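Local structure of aminopeptidase N (Francisella tularensis subsp. tularensis, 5DLL) at residues A[243-248]-A[305-310]; A[299-304]-A[345-350]; A[274-279]-A[330-335]. The protein is a zinc-dependent M1-family aminopeptidase that releases N-terminal residues, preferably alanine, from peptides, and probably helps degrade intracellular peptides formed by protein breakdown. All blocks are in the same frame, centred on the assembly; numbering follows the deposited sequence.

Interaction 1: A[243-248]-A[305-310]. With ZN (zinc ion), chain B.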
loop_
_atom_site.group_PDB
_atom_site.type_symbol
_atom_site.label_atom_id
_atom_site.label_comp_id
_atom_site.label_asym_id
_atom_site.label_seq_id
_atom_site.Cartn_x
_atom_site.Cartn_y
_atom_site.Cartn_z
ATOM N N LYS A 243 18.016 4.359 -8.014
ATOM C CA LYS A 243 18.483 5.501 -8.806
ATOM C C LYS A 243 17.323 6.377 -9.279
ATOM O O LYS A 243 17.403 7.603 -9.232
ATOM C CB LYS A 243 19.289 5.015 -10.009
ATOM C CG LYS A 243 20.579 4.297 -9.640
ATOM C CD LYS A 243 21.275 3.763 -10.879
ATOM C CE LYS A 243 22.638 3.182 -10.543
ATOM N NZ LYS A 243 23.114 2.268 -11.616
ATOM N N ASP A 244 16.250 5.737 -9.734
ATOM C CA ASP A 244 15.024 6.438 -10.133
ATOM C C ASP A 244 14.428 7.208 -8.952
ATOM O O ASP A 244 13.953 8.331 -9.113
ATOM C CB ASP A 244 13.968 5.452 -10.657
ATOM C CG ASP A 244 14.463 4.596 -11.830
ATOM O OD1 ASP A 244 15.306 5.063 -12.635
ATOM O OD2 ASP A 244 13.988 3.441 -11.941
ATOM N N SER A 245 14.450 6.585 -7.773
ATOM C CA SER A 245 13.926 7.189 -6.548
ATOM C C SER A 245 14.719 8.418 -6.138
ATOM O O SER A 245 14.147 9.463 -5.840
ATOM C CB SER A 245 13.967 6.183 -5.397
ATOM O OG SER A 245 13.249 5.008 -5.716
ATOM N N MET A 246 16.040 8.268 -6.110
ATOM C CA MET A 246 16.941 9.331 -5.679
ATOM C C MET A 246 16.834 10.556 -6.580
ATOM O O MET A 246 16.744 11.686 -6.092
ATOM C CB MET A 246 18.386 8.824 -5.657
ATOM C CG MET A 246 18.795 8.139 -4.363
ATOM S SD MET A 246 20.425 7.374 -4.456
ATOM C CE MET A 246 20.947 7.485 -2.748
ATOM N N LYS A 247 16.849 10.317 -7.889
ATOM C CA LYS A 247 16.760 11.378 -8.896
ATOM C C LYS A 247 15.422 12.110 -8.855
ATOM O O LYS A 247 15.377 13.331 -8.993
ATOM C CB LYS A 247 16.980 10.789 -10.290
ATOM C CG LYS A 247 16.873 11.782 -11.438
ATOM C CD LYS A 247 17.192 11.108 -12.764
ATOM C CE LYS A 247 16.675 11.915 -13.947
ATOM N NZ LYS A 247 17.270 13.279 -14.006
ATOM N N TRP A 248 14.337 11.361 -8.672
ATOM C CA TRP A 248 12.998 11.940 -8.664
ATOM C C TRP A 248 12.794 12.843 -7.460
ATOM O O TRP A 248 12.086 13.850 -7.535
ATOM C CB TRP A 248 11.941 10.841 -8.664
ATOM C CG TRP A 248 10.548 11.368 -8.587
ATOM C CD1 TRP A 248 9.779 11.807 -9.621
ATOM C CD2 TRP A 248 9.752 11.514 -7.406
ATOM N NE1 TRP A 248 8.550 12.216 -9.161
ATOM C CE2 TRP A 248 8.508 12.043 -7.801
ATOM C CE3 TRP A 248 9.968 11.239 -6.050
ATOM C CZ2 TRP A 248 7.479 12.304 -6.889
ATOM C CZ3 TRP A 248 8.945 11.505 -5.145
ATOM C CH2 TRP A 248 7.719 12.031 -5.571
ATOM N N SER A 305 7.870 0.881 -6.775
ATOM C CA SER A 305 7.036 1.561 -5.769
ATOM C C SER A 305 7.478 1.270 -4.338
ATOM O O SER A 305 7.512 2.165 -3.485
ATOM C CB SER A 305 5.575 1.119 -5.927
ATOM O OG SER A 305 4.772 1.610 -4.870
ATOM N N VAL A 306 7.782 0.000 -4.092
ATOM C CA VAL A 306 8.244 -0.470 -2.791
ATOM C C VAL A 306 9.565 0.207 -2.412
ATOM O O VAL A 306 9.678 0.821 -1.347
ATOM C CB VAL A 306 8.407 -2.011 -2.809
ATOM C CG1 VAL A 306 9.237 -2.503 -1.635
ATOM C CG2 VAL A 306 7.043 -2.690 -2.830
ATOM N N VAL A 307 10.553 0.097 -3.295
ATOM C CA VAL A 307 11.862 0.701 -3.071
ATOM C C VAL A 307 11.702 2.213 -2.931
ATOM O O VAL A 307 12.285 2.829 -2.035
ATOM C CB VAL A 307 12.842 0.382 -4.227
ATOM C CG1 VAL A 307 14.130 1.189 -4.096
ATOM C CG2 VAL A 307 13.156 -1.109 -4.280
ATOM N N GLY A 308 10.911 2.802 -3.824
ATOM C CA GLY A 308 10.618 4.225 -3.774
ATOM C C GLY A 308 10.126 4.643 -2.405
ATOM O O GLY A 308 10.748 5.475 -1.740
ATOM N N HIS A 309 9.021 4.037 -1.979
ATOM C CA HIS A 309 8.356 4.401 -0.734
ATOM C C HIS A 309 9.318 4.453 0.446
ATOM O O HIS A 309 9.304 5.401 1.227
ATOM C CB HIS A 309 7.232 3.408 -0.439
ATOM C CG HIS A 309 6.577 3.614 0.889
ATOM N ND1 HIS A 309 5.338 4.201 1.026
ATOM C CD2 HIS A 309 6.988 3.310 2.142
ATOM C CE1 HIS A 309 5.013 4.248 2.305
ATOM N NE2 HIS A 309 5.999 3.716 3.004
ATOM N N GLU A 310 10.148 3.426 0.579
ATOM C CA GLU A 310 11.061 3.347 1.711
ATOM C C GLU A 310 12.169 4.395 1.605
ATOM O O GLU A 310 12.580 4.952 2.626
ATOM C CB GLU A 310 11.650 1.934 1.857
ATOM C CG GLU A 310 10.625 0.810 2.042
ATOM C CD GLU A 310 9.656 1.018 3.204
ATOM O OE1 GLU A 310 10.041 1.626 4.224
ATOM O OE2 GLU A 310 8.494 0.560 3.101
HETATM ZN ZN ZN B . 6.109 3.492 5.147
#

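Interaction 2: A[299-304]-A[345-350]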
loop_
_atom_site.group_PDB
_atom_site.type_symbol
_atom_site.label_atom_id
_atom_site.label_comp_id
_atom_site.label_asym_id
_atom_site.label_seq_id
_atom_site.Cartn_x
_atom_site.Cartn_y
_atom_site.Cartn_z
ATOM N N ASP A 299 4.772 -6.496 -11.815
ATOM C CA ASP A 299 5.773 -6.863 -10.816
ATOM C C ASP A 299 6.883 -5.829 -10.746
ATOM O O ASP A 299 7.275 -5.411 -9.657
ATOM C CB ASP A 299 6.379 -8.234 -11.121
ATOM C CG ASP A 299 5.379 -9.363 -10.983
ATOM O OD1 ASP A 299 4.299 -9.150 -10.393
ATOM O OD2 ASP A 299 5.674 -10.470 -11.479
ATOM N N PHE A 300 7.388 -5.423 -11.907
ATOM C CA PHE A 300 8.414 -4.380 -11.983
ATOM C C PHE A 300 7.943 -3.048 -11.385
ATOM O O PHE A 300 8.713 -2.364 -10.708
ATOM C CB PHE A 300 8.842 -4.157 -13.430
ATOM C CG PHE A 300 9.753 -5.221 -13.975
ATOM C CD1 PHE A 300 11.070 -5.317 -13.540
ATOM C CD2 PHE A 300 9.313 -6.098 -14.957
ATOM C CE1 PHE A 300 11.925 -6.278 -14.057
ATOM C CE2 PHE A 300 10.165 -7.061 -15.477
ATOM C CZ PHE A 300 11.472 -7.150 -15.026
ATOM N N GLU A 301 6.685 -2.684 -11.634
ATOM C CA GLU A 301 6.117 -1.432 -11.114
ATOM C C GLU A 301 6.016 -1.431 -9.589
ATOM O O GLU A 301 6.191 -0.386 -8.947
ATOM C CB GLU A 301 4.727 -1.175 -11.701
ATOM C CG GLU A 301 4.246 0.262 -11.541
ATOM C CD GLU A 301 2.817 0.364 -11.036
ATOM O OE1 GLU A 301 1.958 0.887 -11.779
ATOM O OE2 GLU A 301 2.554 -0.076 -9.893
ATOM N N LEU A 302 5.716 -2.599 -9.021
ATOM C CA LEU A 302 5.593 -2.745 -7.571
ATOM C C LEU A 302 6.948 -2.703 -6.873
ATOM O O LEU A 302 7.080 -2.072 -5.821
ATOM C CB LEU A 302 4.854 -4.037 -7.223
ATOM C CG LEU A 302 3.354 -4.021 -7.538
ATOM C CD1 LEU A 302 2.779 -5.434 -7.529
ATOM C CD2 LEU A 302 2.607 -3.119 -6.564
ATOM N N VAL A 303 7.944 -3.372 -7.454
ATOM C CA VAL A 303 9.327 -3.320 -6.953
ATOM C C VAL A 303 9.818 -1.879 -6.890
ATOM O O VAL A 303 10.448 -1.469 -5.915
ATOM C CB VAL A 303 10.294 -4.137 -7.843
ATOM C CG1 VAL A 303 11.750 -3.804 -7.537
ATOM C CG2 VAL A 303 10.051 -5.630 -7.667
ATOM N N GLN A 304 9.527 -1.129 -7.948
ATOM C CA GLN A 304 9.863 0.287 -8.028
ATOM C C GLN A 304 9.181 1.084 -6.917
ATOM O O GLN A 304 9.832 1.858 -6.221
ATOM C CB GLN A 304 9.444 0.839 -9.397
ATOM C CG GLN A 304 9.994 2.221 -9.722
ATOM C CD GLN A 304 9.281 2.878 -10.891
ATOM O OE1 GLN A 304 8.049 2.948 -10.930
ATOM N NE2 GLN A 304 10.056 3.374 -11.845
ATOM N N ASP A 345 4.426 9.883 -12.073
ATOM C CA ASP A 345 5.334 10.574 -12.994
ATOM C C ASP A 345 6.078 9.621 -13.936
ATOM O O ASP A 345 6.104 9.843 -15.143
ATOM C CB ASP A 345 6.350 11.416 -12.211
ATOM C CG ASP A 345 5.701 12.574 -11.452
ATOM O OD1 ASP A 345 4.575 12.989 -11.817
ATOM O OD2 ASP A 345 6.331 13.073 -10.489
ATOM N N LEU A 346 6.665 8.561 -13.387
ATOM C CA LEU A 346 7.491 7.628 -14.171
ATOM C C LEU A 346 6.705 6.512 -14.881
ATOM O O LEU A 346 7.299 5.709 -15.603
ATOM C CB LEU A 346 8.582 7.004 -13.290
ATOM C CG LEU A 346 9.804 7.868 -12.960
ATOM C CD1 LEU A 346 9.445 9.057 -12.081
ATOM C CD2 LEU A 346 10.861 7.011 -12.282
ATOM N N ASN A 347 5.389 6.449 -14.673
ATOM C CA ASN A 347 4.527 5.513 -15.406
ATOM C C ASN A 347 3.308 6.278 -15.948
ATOM O O ASN A 347 3.483 7.320 -16.571
ATOM C CB ASN A 347 4.131 4.315 -14.524
ATOM C CG ASN A 347 5.334 3.591 -13.929
ATOM O OD1 ASN A 347 5.725 2.525 -14.406
ATOM N ND2 ASN A 347 5.924 4.162 -12.881
ATOM N N SER A 348 2.091 5.784 -15.720
ATOM C CA SER A 348 0.874 6.498 -16.110
ATOM C C SER A 348 0.187 7.124 -14.897
ATOM O O SER A 348 -0.223 6.409 -13.981
ATOM C CB SER A 348 -0.099 5.541 -16.793
ATOM O OG SER A 348 -1.316 6.200 -17.101
ATOM N N ARG A 349 0.048 8.448 -14.901
ATOM C CA ARG A 349 -0.579 9.165 -13.786
ATOM C C ARG A 349 -2.021 8.733 -13.578
ATOM O O ARG A 349 -2.438 8.465 -12.453
ATOM C CB ARG A 349 -0.554 10.680 -14.010
ATOM C CG ARG A 349 0.826 11.320 -13.907
ATOM C CD ARG A 349 0.741 12.784 -13.505
ATOM N NE ARG A 349 -0.015 12.950 -12.264
ATOM C CZ ARG A 349 0.501 12.909 -11.035
ATOM N NH1 ARG A 349 1.803 12.728 -10.830
ATOM N NH2 ARG A 349 -0.303 13.063 -9.996
ATOM N N ASP A 350 -2.771 8.669 -14.674
ATOM C CA ASP A 350 -4.211 8.411 -14.624
ATOM C C ASP A 350 -4.535 7.012 -14.100
ATOM O O ASP A 350 -5.465 6.846 -13.316
ATOM C CB ASP A 350 -4.834 8.603 -16.011
ATOM C CG ASP A 350 -4.639 10.013 -16.555
ATOM O OD1 ASP A 350 -4.952 10.982 -15.831
ATOM O OD2 ASP A 350 -4.174 10.150 -17.708
#

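Interaction 3: A[274-279]-A[330-335]. With ZN (zinc ion), chain B.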
loop_
_atom_site.group_PDB
_atom_site.type_symbol
_atom_site.label_atom_id
_atom_site.label_comp_id
_atom_site.label_asym_id
_atom_site.label_seq_id
_atom_site.Cartn_x
_atom_site.Cartn_y
_atom_site.Cartn_z
ATOM N N ALA A 274 8.712 -4.520 4.283
ATOM C CA ALA A 274 9.744 -3.533 4.013
ATOM C C ALA A 274 9.858 -2.590 5.206
ATOM O O ALA A 274 8.864 -2.324 5.881
ATOM C CB ALA A 274 9.406 -2.758 2.750
ATOM N N MET A 275 11.063 -2.094 5.477
ATOM C CA MET A 275 11.259 -1.185 6.607
ATOM C C MET A 275 12.261 -0.089 6.276
ATOM O O MET A 275 13.308 -0.355 5.693
ATOM C CB MET A 275 11.699 -1.957 7.860
ATOM C CG MET A 275 11.903 -1.086 9.100
ATOM S SD MET A 275 10.405 -0.264 9.702
ATOM C CE MET A 275 11.083 1.243 10.406
ATOM N N GLU A 276 11.942 1.134 6.699
ATOM C CA GLU A 276 12.674 2.325 6.276
ATOM C C GLU A 276 13.880 2.671 7.146
ATOM O O GLU A 276 14.194 3.853 7.320
ATOM C CB GLU A 276 11.728 3.538 6.237
ATOM C CG GLU A 276 11.316 4.094 7.597
ATOM C CD GLU A 276 9.895 3.765 8.002
ATOM O OE1 GLU A 276 9.319 2.783 7.475
ATOM O OE2 GLU A 276 9.366 4.504 8.868
ATOM N N ASN A 277 14.573 1.669 7.680
ATOM C CA ASN A 277 15.660 1.949 8.620
ATOM C C ASN A 277 16.668 2.882 7.960
ATOM O O ASN A 277 17.052 2.665 6.813
ATOM C CB ASN A 277 16.346 0.665 9.101
ATOM C CG ASN A 277 15.373 -0.341 9.677
ATOM O OD1 ASN A 277 15.288 -1.470 9.200
ATOM N ND2 ASN A 277 14.636 0.060 10.706
ATOM N N LYS A 278 17.067 3.927 8.680
ATOM C CA LYS A 278 17.869 5.008 8.114
ATOM C C LYS A 278 19.182 4.496 7.513
ATOM O O LYS A 278 20.025 3.948 8.219
ATOM C CB LYS A 278 18.132 6.072 9.184
ATOM C CG LYS A 278 19.039 7.228 8.776
ATOM C CD LYS A 278 18.474 8.049 7.629
ATOM C CE LYS A 278 19.221 9.371 7.469
ATOM N NZ LYS A 278 18.660 10.431 8.354
ATOM N N GLY A 279 19.324 4.659 6.197
ATOM C CA GLY A 279 20.536 4.266 5.476
ATOM C C GLY A 279 20.651 2.773 5.218
ATOM O O GLY A 279 21.608 2.310 4.595
ATOM N N LEU A 330 0.718 11.183 9.205
ATOM C CA LEU A 330 1.738 12.097 8.692
ATOM C C LEU A 330 3.014 11.355 8.262
ATOM O O LEU A 330 3.554 11.633 7.190
ATOM C CB LEU A 330 2.088 13.151 9.746
ATOM C CG LEU A 330 3.223 14.114 9.380
ATOM C CD1 LEU A 330 2.858 14.918 8.140
ATOM C CD2 LEU A 330 3.550 15.027 10.550
ATOM N N LYS A 331 3.509 10.432 9.093
ATOM C CA LYS A 331 4.757 9.726 8.773
ATOM C C LYS A 331 4.597 8.895 7.517
ATOM O O LYS A 331 5.478 8.893 6.650
ATOM C CB LYS A 331 5.227 8.810 9.909
ATOM C CG LYS A 331 6.536 8.091 9.583
ATOM C CD LYS A 331 6.908 7.045 10.614
ATOM C CE LYS A 331 6.222 5.713 10.360
ATOM N NZ LYS A 331 6.936 4.891 9.348
ATOM N N GLU A 332 3.480 8.178 7.430
ATOM C CA GLU A 332 3.241 7.302 6.294
ATOM C C GLU A 332 2.417 7.986 5.209
ATOM O O GLU A 332 2.796 7.930 4.043
ATOM C CB GLU A 332 2.624 5.968 6.735
ATOM C CG GLU A 332 3.620 5.020 7.409
ATOM C CD GLU A 332 4.737 4.529 6.491
ATOM O OE1 GLU A 332 5.630 3.867 7.052
ATOM O OE2 GLU A 332 4.673 4.873 5.298
ATOM N N GLY A 333 1.326 8.653 5.578
ATOM C CA GLY A 333 0.473 9.336 4.592
ATOM C C GLY A 333 1.234 10.251 3.638
ATOM O O GLY A 333 1.010 10.234 2.423
ATOM N N LEU A 334 2.132 11.056 4.194
ATOM C CA LEU A 334 2.983 11.933 3.402
ATOM C C LEU A 334 3.890 11.120 2.482
ATOM O O LEU A 334 4.027 11.447 1.310
ATOM C CB LEU A 334 3.818 12.836 4.319
ATOM C CG LEU A 334 4.773 13.838 3.666
ATOM C CD1 LEU A 334 4.049 14.725 2.663
ATOM C CD2 LEU A 334 5.462 14.686 4.725
ATOM N N THR A 335 4.488 10.057 3.011
ATOM C CA THR A 335 5.380 9.187 2.241
ATOM C C THR A 335 4.618 8.318 1.234
ATOM O O THR A 335 5.179 7.914 0.215
ATOM C CB THR A 335 6.197 8.262 3.173
ATOM O OG1 THR A 335 6.729 9.014 4.271
ATOM C CG2 THR A 335 7.340 7.606 2.416
HETATM ZN ZN ZN B . 6.109 3.492 5.147
#

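Interaction 1: A[243-248]-A[305-310]
Ser245 meets the backbone of Gly308 where helix 236-253 passes helix 297-312. The serine hydroxyl does the touching: OG lies 3.4 Å from CA of Gly308, a van der Waals approach to bare backbone. Glycine suits this place because the hydroxyl can settle directly on its main chain, and serine because it is hardly larger than alanine; together they let the two helices come close, with the CA atoms of Ser245 and Gly308 5.2 Å apart. Val307 adds a lighter touch through CG1, 4.2 Å from Ser245 OG.

The buried hydroxyl finds its polar partner within its own helix. With OG beside the backbone N of Ser245 (chi1 -57°), it hydrogen-bonds to the carbonyl oxygen of Ala241, one turn earlier.

Next along from Gly308, His309 points away from helix 236-253 and binds the zinc ion through NE2 at 2.2 Å, while its ND1 is hydrogen-bonded to Asp339, a second-shell carboxylate that helps set the ring's rotation. His309 and Glu310 begin the HExxH signature of this metallopeptidase family. Helix 297-312 is thus packed by helix 236-253 behind its zinc-binding face; Phe342 of helix 328-346 also touches Ser245, and strand 280-284 flanks Val306 and Glu310.

Interaction 2: A[299-304]-A[345-350]
Gln304 and Asn347 join their side-chain amides by one hydrogen bond, from Asn347 ND2 to Gln304 OE1, 3.1 Å long and fairly straight at 161° at the hydrogen. The donor lies in the carbonyl plane of Gln304, on a lone pair of OE1, and the acceptor lies close to the amide plane of Asn347. The two amide planes are nonetheless turned 81° apart, and the two side chains run alongside one another with opposite headings. CG of Gln304 stands anti to its backbone N (chi1 -168°) and the chain runs on extended, which carries the amide across to Asn347. Asn347 ND2 also bonds back to the carbonyl oxygen of Thr343, so a short amide holds to its own chain while reaching across to helix 297-312.

Van der Waals contacts flank this bond. Leu346 CD2 packs 3.8 Å from Gln304 NE2, and the CG methylene of Glu301 lies 3.9 Å from Asn347 OD1, with the Glu301 carboxylate steeply inclined to the amide.

A salt bridge spans the bend between helices 328-346 and 349-369: Arg349 NH1 meets Asp345 OD1 at 3.0 Å, from above the carboxylate plane. Ser348, the N-cap of the second helix, sits within this bend. The contact therefore fastens helix 297-312 to the junction of those two helices, with Asp244 and Trp248 of helix 236-253 packed on Leu346.

Interaction 3: A[274-279]-A[330-335]
Glu276 and Lys331 reach toward each other across the gap and meet in a buried salt bridge, with Lys331 NZ 2.5 Å from Glu276 OE2. The ammonium approaches on the syn side of that oxygen, 17° out of the carboxylate plane. Lys331 leaves its helix with an extended start and then bends at chi3 and chi4, which curls its end round between two acids. Its second partner is the neighbouring residue: NZ lies 2.8 Å from Glu332 OE1, this time from above the carboxylate plane.

The Glu276 and Glu332 carboxylates come near each other nearly at right angles, their planes 80° apart and their OE1 atoms separated by 3.9 Å. Two acids so close would probably repel each other, and the shared ammonium offsets this; lysine suits the position because its long, flexible chain can serve both. Glu332 binds the zinc ion, with OE1 and OE2 each modelled at 2.0 Å from the metal. An anionic carboxylate suits a zinc ligand, and OE1 also takes the lysine's hydrogen bond.

His309 and His313 supply the other protein ligands. These two histidines of HExxH and the downstream Glu332 on helix 328-346 make up the zinc site of the M1 aminopeptidases, HExxH-(X)18-E. Glu276 belongs to the GAMEN motif of this family, the segment beside the active site whose glutamate, in relatives, recognises the substrate's free amino terminus.

How the interactions relate
All three contacts lie in the M1 peptidase domain, and their segments interleave along the chain: 243-248, 274-279, 299-304, 305-310, 330-335 and 345-350. Interactions 1 and 2 share helix 297-312 and have centres 11 Å apart; they touch where Trp248 NE1 probably hydrogen-bonds to Asp345 OD2. Interactions 1 and 3, 12 Å apart, converge on the zinc ion, supplying His309 and Glu332. Interactions 2 and 3 both use helix 328-346 but do not touch, their centres being 19 Å apart. Helices 297-312 and 328-346 carry His309 and Glu332 at one place and are joined at another, so the zinc site is built where these helices meet, beside the edge strand 274-275.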